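Local coordinates for ABC-type transport system, sugar-family extracellular solute-binding protein (Peptoclostridium difficile 630, PDB 6HNI) that is a lipoprotein that binds tyrosine between its two lobes, probably for delivery to an ABC-type importer, and has adhesive properties, at residues Pro35-Thr40 against Ile110-Asp115; Thr42-Ala47 against Lys85-Ala90; Glu126-Asn131 against Met281-Ser286; Ser133-Phe138 against Gly266-Lys271. The protein carries 1 engineered substitution. All coordinates share one frame; numbering follows the deposited sequence.

Contact 1: residues Pro35-Thr40 against Ile110-Asp115. With TYR (tyrosine), chain B.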
# COMPACT_ATOMS: atom_id res chain seq x y z
N PRO A 35 2.41 -0.03 -8.34
CA PRO A 35 3.62 0.79 -8.16
C PRO A 35 4.20 0.81 -6.77
O PRO A 35 5.45 0.73 -6.61
CB PRO A 35 3.21 2.18 -8.63
CG PRO A 35 2.19 1.88 -9.71
CD PRO A 35 1.44 0.68 -9.20
N ALA A 36 3.40 0.89 -5.77
CA ALA A 36 3.88 0.97 -4.41
C ALA A 36 4.60 -0.30 -4.05
O ALA A 36 5.67 -0.26 -3.38
CB ALA A 36 2.70 1.20 -3.43
N LEU A 37 4.05 -1.45 -4.40
CA LEU A 37 4.70 -2.70 -4.00
C LEU A 37 6.03 -2.86 -4.72
O LEU A 37 7.02 -3.28 -4.08
CB LEU A 37 3.81 -3.91 -4.25
CG LEU A 37 2.38 -3.84 -3.64
CD1 LEU A 37 1.74 -5.19 -3.69
CD2 LEU A 37 2.34 -3.29 -2.22
N ASP A 38 6.06 -2.56 -5.99
CA ASP A 38 7.31 -2.60 -6.79
C ASP A 38 8.36 -1.68 -6.19
O ASP A 38 9.56 -2.02 -6.11
CB ASP A 38 7.04 -2.11 -8.22
CG ASP A 38 6.26 -3.10 -9.10
OD1 ASP A 38 5.98 -4.26 -8.67
OD2 ASP A 38 5.88 -2.69 -10.26
N ALA A 39 7.95 -0.50 -5.75
CA ALA A 39 8.89 0.49 -5.18
C ALA A 39 9.53 -0.05 -3.90
O ALA A 39 10.76 0.15 -3.65
CB ALA A 39 8.21 1.85 -4.94
N THR A 40 8.78 -0.75 -3.07
CA THR A 40 9.36 -1.28 -1.84
C THR A 40 10.41 -2.32 -2.16
O THR A 40 11.43 -2.37 -1.43
CB THR A 40 8.37 -1.85 -0.82
OG1 THR A 40 7.81 -3.08 -1.31
CG2 THR A 40 7.27 -0.88 -0.53
N ILE A 110 8.28 -7.35 6.99
CA ILE A 110 7.12 -6.88 6.17
C ILE A 110 7.37 -5.47 5.71
O ILE A 110 8.11 -4.68 6.31
CB ILE A 110 5.81 -6.95 7.02
CG1 ILE A 110 5.76 -5.94 8.11
CG2 ILE A 110 5.61 -8.36 7.50
CD1 ILE A 110 4.56 -5.94 9.05
N THR A 111 6.64 -5.08 4.66
CA THR A 111 6.51 -3.70 4.28
C THR A 111 5.11 -3.57 3.59
O THR A 111 4.49 -4.60 3.23
CB THR A 111 7.55 -3.20 3.29
OG1 THR A 111 7.50 -1.75 3.19
CG2 THR A 111 7.50 -3.85 1.94
N ALA A 112 4.69 -2.31 3.46
CA ALA A 112 3.36 -2.01 2.78
C ALA A 112 2.27 -2.74 3.49
O ALA A 112 1.32 -3.17 2.80
CB ALA A 112 3.44 -2.36 1.34
N VAL A 113 2.31 -2.82 4.80
CA VAL A 113 1.26 -3.38 5.65
C VAL A 113 0.68 -2.25 6.44
O VAL A 113 1.33 -1.60 7.23
CB VAL A 113 1.79 -4.48 6.57
CG1 VAL A 113 0.77 -4.92 7.62
CG2 VAL A 113 2.28 -5.63 5.75
N SER A 114 -0.65 -1.99 6.25
CA SER A 114 -1.24 -0.82 6.85
C SER A 114 -1.33 -0.89 8.35
O SER A 114 -1.11 0.12 9.03
CB SER A 114 -2.68 -0.59 6.30
OG SER A 114 -2.69 -0.41 4.92
N ASP A 115 -1.71 -2.05 8.86
CA ASP A 115 -2.04 -2.26 10.29
C ASP A 115 -1.59 -3.66 10.67
O ASP A 115 -2.30 -4.64 10.59
CB ASP A 115 -3.53 -2.05 10.56
CG ASP A 115 -3.84 -1.85 12.07
OD1 ASP A 115 -3.24 -2.55 12.95
OD2 ASP A 115 -4.76 -1.04 12.36
N TYR B . -1.43 -1.14 2.45
CA TYR B . -1.60 -2.34 1.61
C TYR B . -1.55 -3.58 2.49
O TYR B . -1.52 -4.68 1.94
CB TYR B . -0.67 -2.35 0.38
CG TYR B . -0.97 -1.26 -0.59
CD1 TYR B . -2.21 -1.27 -1.30
CD2 TYR B . -0.17 -0.18 -0.79
CE1 TYR B . -2.53 -0.23 -2.13
CE2 TYR B . -0.48 0.88 -1.62
CZ TYR B . -1.71 0.85 -2.31
OH TYR B . -2.05 1.90 -3.14
OXT TYR B . -1.64 -3.48 3.69
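Thr40, on helix 35-50, and Thr111, near the end of strand 108-113, meet tip to tip. Following Thr40 outward, CB rests on the methyl CG2 of Thr111 at 3.5 Å. OG1 then packs against that same methyl, while the methyl CG2 of Thr40 faces Thr111 OG1, with 3.8 Å between these two atoms. No hydrogen bond joins the pair; each hydroxyl is engaged with another partner: Thr40 OG1, at chi1 71°, donates to the carbonyl of Leu37 (OG1 to O 2.9 Å), and Thr111 OG1 is hydrogen-bonded to Thr135 OG1 on the next strand. One turn earlier on the helix, Leu37 sends its branch CD2 to Ala112 CB, 3.8 Å away, and the same branch lies 4.1 Å from CB of the bound tyrosine. Just past Ala112, Ser114 grips the ligand. Its backbone N donates to the carboxylate OXT at 3.1 Å, and the ligand's amino N donates to Ser114 OG at 2.9 Å. Ala36 CB borders the ligand ring near CE2. Helix start and strand end thus form two walls of the tyrosine pocket, at the C-terminal edge of a parallel sheet, as in periplasmic-binding-protein folds.

Contact 2: residues Thr42-Ala47 against Lys85-Ala90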
# COMPACT_ATOMS: atom_id res chain seq x y z
N THR A 42 12.30 -2.47 -4.81
CA THR A 42 13.43 -1.71 -5.33
C THR A 42 14.28 -1.15 -4.19
O THR A 42 15.54 -1.32 -4.16
CB THR A 42 12.94 -0.60 -6.26
OG1 THR A 42 12.38 -1.22 -7.41
CG2 THR A 42 14.06 0.33 -6.71
N GLY A 43 13.65 -0.48 -3.24
CA GLY A 43 14.37 0.09 -2.09
C GLY A 43 15.04 -0.95 -1.22
O GLY A 43 16.21 -0.73 -0.77
N PHE A 44 14.37 -2.06 -0.95
CA PHE A 44 14.91 -3.10 -0.09
C PHE A 44 16.20 -3.64 -0.70
O PHE A 44 17.21 -3.77 0.01
CB PHE A 44 13.89 -4.23 0.02
CG PHE A 44 14.29 -5.44 0.81
CD1 PHE A 44 13.99 -5.53 2.13
CD2 PHE A 44 14.85 -6.55 0.17
CE1 PHE A 44 14.31 -6.65 2.87
CE2 PHE A 44 15.18 -7.69 0.93
CZ PHE A 44 14.89 -7.74 2.26
N VAL A 45 16.20 -3.94 -1.98
CA VAL A 45 17.38 -4.51 -2.63
C VAL A 45 18.53 -3.49 -2.63
O VAL A 45 19.71 -3.85 -2.40
CB VAL A 45 17.03 -5.05 -4.04
CG1 VAL A 45 18.27 -5.49 -4.82
CG2 VAL A 45 16.02 -6.19 -3.93
N LYS A 46 18.22 -2.22 -2.87
CA LYS A 46 19.26 -1.18 -2.84
C LYS A 46 19.85 -1.06 -1.44
O LYS A 46 21.11 -0.88 -1.32
CB LYS A 46 18.74 0.19 -3.30
CG LYS A 46 18.43 0.29 -4.77
CD LYS A 46 17.84 1.64 -5.14
CE LYS A 46 17.58 1.72 -6.64
NZ LYS A 46 16.85 2.96 -6.97
N ALA A 47 19.06 -1.14 -0.38
CA ALA A 47 19.59 -1.05 0.98
C ALA A 47 20.53 -2.22 1.22
O ALA A 47 21.61 -2.06 1.81
CB ALA A 47 18.50 -0.99 2.06
N LYS A 85 14.55 -20.83 4.08
CA LYS A 85 15.11 -19.52 3.86
C LYS A 85 15.62 -18.95 5.19
O LYS A 85 15.09 -19.23 6.26
CB LYS A 85 14.06 -18.56 3.33
CG LYS A 85 13.52 -18.87 1.94
CD LYS A 85 14.56 -19.02 0.85
CE LYS A 85 13.89 -19.18 -0.49
NZ LYS A 85 14.85 -19.48 -1.56
N ASP A 86 16.65 -18.13 5.09
CA ASP A 86 17.14 -17.42 6.27
C ASP A 86 16.30 -16.21 6.68
O ASP A 86 16.27 -15.83 7.84
CB ASP A 86 18.59 -16.99 6.00
CG ASP A 86 19.54 -18.17 5.80
OD1 ASP A 86 19.73 -18.84 6.81
OD2 ASP A 86 19.98 -18.42 4.62
N LEU A 87 15.58 -15.66 5.70
CA LEU A 87 14.78 -14.46 5.90
C LEU A 87 13.73 -14.45 4.79
O LEU A 87 14.02 -14.74 3.65
CB LEU A 87 15.65 -13.20 5.77
CG LEU A 87 14.94 -11.84 5.71
CD1 LEU A 87 14.31 -11.56 7.03
CD2 LEU A 87 15.95 -10.74 5.37
N ILE A 88 12.52 -14.03 5.19
CA ILE A 88 11.42 -13.76 4.22
C ILE A 88 11.04 -12.29 4.26
O ILE A 88 10.87 -11.75 5.34
CB ILE A 88 10.22 -14.63 4.57
CG1 ILE A 88 10.52 -16.10 4.35
CG2 ILE A 88 8.99 -14.22 3.69
CD1 ILE A 88 9.52 -17.05 4.97
N PHE A 89 11.06 -11.67 3.11
CA PHE A 89 10.60 -10.28 2.97
C PHE A 89 9.22 -10.36 2.26
O PHE A 89 9.12 -10.83 1.14
CB PHE A 89 11.60 -9.51 2.11
CG PHE A 89 11.21 -8.09 1.75
CD1 PHE A 89 10.60 -7.23 2.66
CD2 PHE A 89 11.51 -7.62 0.50
CE1 PHE A 89 10.23 -5.93 2.25
CE2 PHE A 89 11.17 -6.33 0.11
CZ PHE A 89 10.56 -5.50 1.02
N ALA A 90 8.23 -9.87 3.01
CA ALA A 90 6.79 -9.95 2.53
C ALA A 90 6.27 -8.54 2.27
O ALA A 90 6.30 -7.66 3.14
CB ALA A 90 5.94 -10.70 3.57
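Phe44 of helix 35-50 and Phe89 of strand 87-91 lie flat on each other in an offset stack. The planes differ by only 7° and the centroids are 3.7 Å apart, so overlap is extensive. Each ring places an atom over the centre of the other: CD2 of Phe89 over Phe44, and CD1 of Phe44 over Phe89. The two side chains slide past one another in opposite directions, one coming from the helix and the other from the strand; CG anti to the backbone N (chi1 177° for Phe44, and much the same for Phe89) sends each across the gap. The outer end of one ring therefore reaches the root of the other. Phe89 CE2 comes to 3.3 Å from Phe44 CG, and at the other end Phe44 CZ lies 3.7 Å from Phe89 CB. That methylene also makes an off-centre CH-pi contact with the Phe44 ring, its direction 29° from the ring normal. Leu87, two residues earlier on the strand, contributes from a different side: its CD2 sits at the edge of the Phe44 ring, near its plane, 4.4 Å from CZ. The contact is buried and wholly apolar. Helix 258-273 flanks it, with Ala269 against Leu87 and Thr265 against Phe89, while strands 24-30 and 108-113 lie beside strand 87-91, so that the stack joins helix 35-50 to the middle of the five-stranded parallel sheet.

Contact 3: residues Glu126-Asn131 against Met281-Ser286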
# COMPACT_ATOMS: atom_id res chain seq x y z
N GLU A 126 5.73 -1.61 18.90
CA GLU A 126 7.00 -1.40 19.61
C GLU A 126 7.72 -2.69 19.99
O GLU A 126 8.94 -2.66 20.11
CB GLU A 126 6.77 -0.57 20.88
CG GLU A 126 6.22 0.82 20.62
CD GLU A 126 4.67 0.88 20.48
OE1 GLU A 126 3.96 -0.17 20.67
OE2 GLU A 126 4.16 1.99 20.18
N LYS A 127 6.97 -3.77 20.26
CA LYS A 127 7.56 -5.06 20.63
C LYS A 127 6.72 -6.16 19.98
O LYS A 127 5.71 -6.60 20.55
CB LYS A 127 7.59 -5.25 22.14
CG LYS A 127 8.39 -6.48 22.55
CD LYS A 127 8.50 -6.59 24.08
CE LYS A 127 9.77 -5.95 24.62
NZ LYS A 127 10.92 -6.88 24.49
N PRO A 128 7.11 -6.57 18.78
CA PRO A 128 6.28 -7.52 18.06
C PRO A 128 5.97 -8.78 18.78
O PRO A 128 4.83 -9.27 18.75
CB PRO A 128 7.04 -7.78 16.79
CG PRO A 128 7.74 -6.52 16.54
CD PRO A 128 8.12 -5.97 17.89
N GLY A 129 6.97 -9.38 19.44
CA GLY A 129 6.71 -10.56 20.21
C GLY A 129 6.39 -11.81 19.40
O GLY A 129 5.86 -12.78 19.94
N THR A 130 6.72 -11.75 18.10
CA THR A 130 6.51 -12.80 17.11
C THR A 130 7.77 -12.82 16.23
O THR A 130 8.72 -12.05 16.47
CB THR A 130 5.26 -12.52 16.21
OG1 THR A 130 5.51 -11.37 15.41
CG2 THR A 130 4.00 -12.31 17.05
N ASN A 131 7.77 -13.64 15.20
CA ASN A 131 8.84 -13.67 14.22
C ASN A 131 8.74 -12.62 13.11
O ASN A 131 9.36 -12.75 12.06
CB ASN A 131 9.04 -15.06 13.60
CG ASN A 131 7.79 -15.60 12.86
OD1 ASN A 131 6.71 -15.60 13.44
ND2 ASN A 131 7.98 -16.15 11.67
N MET A 281 12.32 -5.98 17.60
CA MET A 281 12.60 -4.89 16.67
C MET A 281 11.30 -4.09 16.43
O MET A 281 10.36 -4.66 15.95
CB MET A 281 13.07 -5.47 15.35
CG MET A 281 13.34 -4.48 14.24
SD MET A 281 14.13 -5.36 12.85
CE MET A 281 15.79 -5.58 13.39
N PRO A 282 11.25 -2.79 16.78
CA PRO A 282 10.03 -2.02 16.55
C PRO A 282 9.68 -1.87 15.08
O PRO A 282 10.56 -1.68 14.23
CB PRO A 282 10.32 -0.65 17.19
CG PRO A 282 11.64 -0.74 17.80
CD PRO A 282 12.31 -1.99 17.42
N VAL A 283 8.37 -1.95 14.81
CA VAL A 283 7.85 -1.66 13.47
C VAL A 283 7.99 -0.14 13.20
O VAL A 283 7.64 0.67 14.06
CB VAL A 283 6.41 -2.15 13.30
CG1 VAL A 283 5.88 -1.75 11.93
CG2 VAL A 283 6.31 -3.65 13.50
N ALA A 284 8.53 0.19 12.03
CA ALA A 284 8.75 1.56 11.62
C ALA A 284 7.67 2.06 10.68
O ALA A 284 7.10 1.30 9.90
CB ALA A 284 10.13 1.68 10.96
N THR A 285 7.38 3.36 10.78
CA THR A 285 6.44 4.04 9.90
C THR A 285 7.07 5.32 9.37
O THR A 285 8.12 5.75 9.88
CB THR A 285 5.15 4.45 10.64
OG1 THR A 285 5.48 5.29 11.76
CG2 THR A 285 4.42 3.25 11.11
N SER A 286 6.42 5.97 8.41
CA SER A 286 6.84 7.26 7.87
C SER A 286 5.86 8.34 8.16
O SER A 286 4.66 8.14 7.93
CB SER A 286 7.09 7.19 6.37
OG SER A 286 7.49 8.48 5.87
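The pyrrolidine ring of Pro128 meets Met281 O at its CG-CD edge, and the other ring of the contact, that of Pro282, lies beside the backbone of Glu126. The carbonyl oxygen of Met281 is 3.2 Å from Pro128 CD and 3.3 Å from CG. These two ring carbons thus share one oxygen, which also accepts a hydrogen bond from the Ser133 hydroxyl. Pro128 CG also looks toward the CG2 branch of Val283, a looser apolar contact at 4.4 Å. With CG1 anti to the backbone N (chi1 176°), it is the other methyl, CG2, that Val283 presents to the proline. On the Pro282 ring, CB lies 3.8 Å from Glu126 O and CG 4.0 Å from it, while Pro282 CA is also 3.8 Å away. Each proline therefore borders a carbonyl of the opposite segment. The backbones come close here, with the CA atoms of Glu126 and Pro282 4.4 Å apart, yet no hydrogen bond links the two segments. Bonds to adjoining residues fasten the loops instead: backbone bonds pair Gly129 with Ser279 and Val283 with Leu125, and Lys127 forms a salt bridge with Asp280. The contact lies where the loop leading into strand 132-136 meets the chain that leaves helix 258-273; Met281 packs on that helix, and Ala284 pairs through its backbone with Gly134 and Ser136 of the strand.

Contact 4: residues Ser133-Phe138 against Gly266-Lys271. With TYR (tyrosine), chain B.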
# COMPACT_ATOMS: atom_id res chain seq x y z
N SER A 133 8.72 -8.41 11.95
CA SER A 133 8.87 -6.97 12.12
C SER A 133 8.95 -6.32 10.74
O SER A 133 8.61 -6.98 9.73
CB SER A 133 10.06 -6.59 12.99
OG SER A 133 9.97 -5.20 13.28
N GLY A 134 9.28 -5.05 10.65
CA GLY A 134 9.44 -4.36 9.41
C GLY A 134 8.85 -2.98 9.44
O GLY A 134 8.97 -2.27 10.40
N THR A 135 8.20 -2.65 8.33
CA THR A 135 7.62 -1.33 8.16
C THR A 135 6.09 -1.45 7.85
O THR A 135 5.65 -2.43 7.28
CB THR A 135 8.26 -0.53 7.02
OG1 THR A 135 8.32 -1.32 5.84
CG2 THR A 135 9.72 -0.13 7.38
N SER A 136 5.44 -0.39 8.28
CA SER A 136 3.99 -0.20 8.01
C SER A 136 3.86 1.02 7.14
O SER A 136 4.49 2.06 7.34
CB SER A 136 3.28 -0.04 9.33
OG SER A 136 1.94 0.52 9.06
N ASP A 137 2.90 0.92 6.18
CA ASP A 137 2.52 2.04 5.31
C ASP A 137 1.31 2.76 5.85
O ASP A 137 0.58 3.40 5.04
CB ASP A 137 2.34 1.65 3.85
CG ASP A 137 1.16 0.69 3.60
OD1 ASP A 137 0.69 0.09 4.57
OD2 ASP A 137 0.84 0.54 2.38
N PHE A 138 1.06 2.72 7.14
CA PHE A 138 0.02 3.56 7.74
C PHE A 138 0.16 5.00 7.33
O PHE A 138 1.25 5.60 7.35
CB PHE A 138 0.05 3.50 9.27
CG PHE A 138 -0.93 4.44 9.88
CD1 PHE A 138 -2.27 4.11 9.91
CD2 PHE A 138 -0.55 5.69 10.29
CE1 PHE A 138 -3.22 5.02 10.39
CE2 PHE A 138 -1.47 6.61 10.76
CZ PHE A 138 -2.80 6.28 10.81
N GLY A 266 15.01 -2.87 4.27
CA GLY A 266 16.30 -3.51 3.93
C GLY A 266 17.32 -3.24 5.02
O GLY A 266 18.11 -4.15 5.34
N GLU A 267 17.35 -2.05 5.58
CA GLU A 267 18.26 -1.79 6.72
C GLU A 267 17.92 -2.67 7.89
O GLU A 267 18.81 -3.20 8.58
CB GLU A 267 18.24 -0.35 7.15
CG GLU A 267 18.72 0.64 6.13
CD GLU A 267 18.86 2.04 6.70
OE1 GLU A 267 17.95 2.49 7.42
OE2 GLU A 267 19.88 2.72 6.40
N MET A 268 16.62 -2.95 8.14
CA MET A 268 16.24 -3.84 9.20
C MET A 268 16.62 -5.27 8.87
O MET A 268 17.06 -6.03 9.75
CB MET A 268 14.70 -3.75 9.40
CG MET A 268 14.28 -2.38 9.86
SD MET A 268 12.51 -2.02 9.90
CE MET A 268 12.13 -2.86 11.41
N ALA A 269 16.57 -5.65 7.59
CA ALA A 269 17.09 -6.95 7.14
C ALA A 269 18.55 -7.14 7.46
O ALA A 269 18.96 -8.25 7.85
CB ALA A 269 16.90 -7.19 5.65
N VAL A 270 19.33 -6.10 7.20
CA VAL A 270 20.79 -6.16 7.48
C VAL A 270 20.97 -6.55 8.95
O VAL A 270 21.81 -7.45 9.28
CB VAL A 270 21.41 -4.79 7.16
CG1 VAL A 270 22.83 -4.70 7.70
CG2 VAL A 270 21.48 -4.57 5.65
N LYS A 271 20.24 -5.90 9.83
CA LYS A 271 20.29 -6.20 11.26
C LYS A 271 19.97 -7.64 11.61
O LYS A 271 20.67 -8.31 12.41
CB LYS A 271 19.47 -5.24 12.10
CG LYS A 271 19.84 -3.79 11.96
CD LYS A 271 18.92 -2.92 12.80
CE LYS A 271 19.32 -1.48 12.72
NZ LYS A 271 18.32 -0.65 13.43
N TYR B . -1.43 -1.14 2.45
CA TYR B . -1.60 -2.34 1.61
C TYR B . -1.55 -3.58 2.49
O TYR B . -1.52 -4.68 1.94
CB TYR B . -0.67 -2.35 0.38
CG TYR B . -0.97 -1.26 -0.59
CD1 TYR B . -2.21 -1.27 -1.30
CD2 TYR B . -0.17 -0.18 -0.79
CE1 TYR B . -2.53 -0.23 -2.13
CE2 TYR B . -0.48 0.88 -1.62
CZ TYR B . -1.71 0.85 -2.31
OH TYR B . -2.05 1.90 -3.14
OXT TYR B . -1.64 -3.48 3.69
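Met268 leaves helix 258-273 with CG anti to the carbonyl carbon (chi1 -64°), extends through chi2, and bends at chi3 (79°), which brings its methyl CE over the backbone of strand 132-136. There CE lies 3.4 Å from Gly134 O and 3.7 Å from Gly134 CA, while SD is 3.6 Å from the same carbonyl oxygen. Ser133 adds its hydroxyl: OG, 3.7 Å from Met268 CE, packs against the methyl while bonded to Met281 O. The methyl CG2 of Thr135 approaches SD more distantly, and Thr135 OG1 is hydrogen-bonded to Thr265. Strand and helix run almost antiparallel, at 172°, with their axes 8.7 Å apart. Gly134 has a backbone conformation suited to glycine, and its bare backbone lies against the methyl.

Farther along the same segment the chemistry becomes polar. Asp137 OD2 accepts from the amino N of the bound tyrosine at 2.8 Å, and its other oxygen OD1 accepts a weak bond from that N. Tyr258 is hydrogen-bonded to OD2, and Ser114 makes a weak bond to OD1, so both oxygens have a second partner. Ser136 OG receives the backbone N of Phe138 in an ST turn, which shapes the chain next to Asp137. The methionine contact is thus thioether and methyl against backbone, without a hydrogen bond between the segments, whereas Asp137, just past the strand, offers a carboxylate whose charge would complement the ligand's ammonium group, probably favouring an amino acid there.

Contacts 1, 2 and 4 reach one five-stranded parallel sheet, whose strands 87-91, 108-113 and 132-136 lie side by side. Contacts 1 and 2 both use helix 35-50 and have centres 12 Å apart; Thr111 CG2 lies 3.4 Å from Phe89 CE1. Helix 258-273 links contact 2 to contact 4, with Phe44 CD1 3.6 Å from Gly266 CA. Contacts 3 and 4 have centres only 8 Å apart, and Met281 CG meets Met268 CE at 3.5 Å. The tyrosine touches contacts 1 and 4, which supply Ser114 and Asp137, whereas side chains of contacts 2 and 3 stay about 12 Å (Phe89) and 11 Å (Val283) from it.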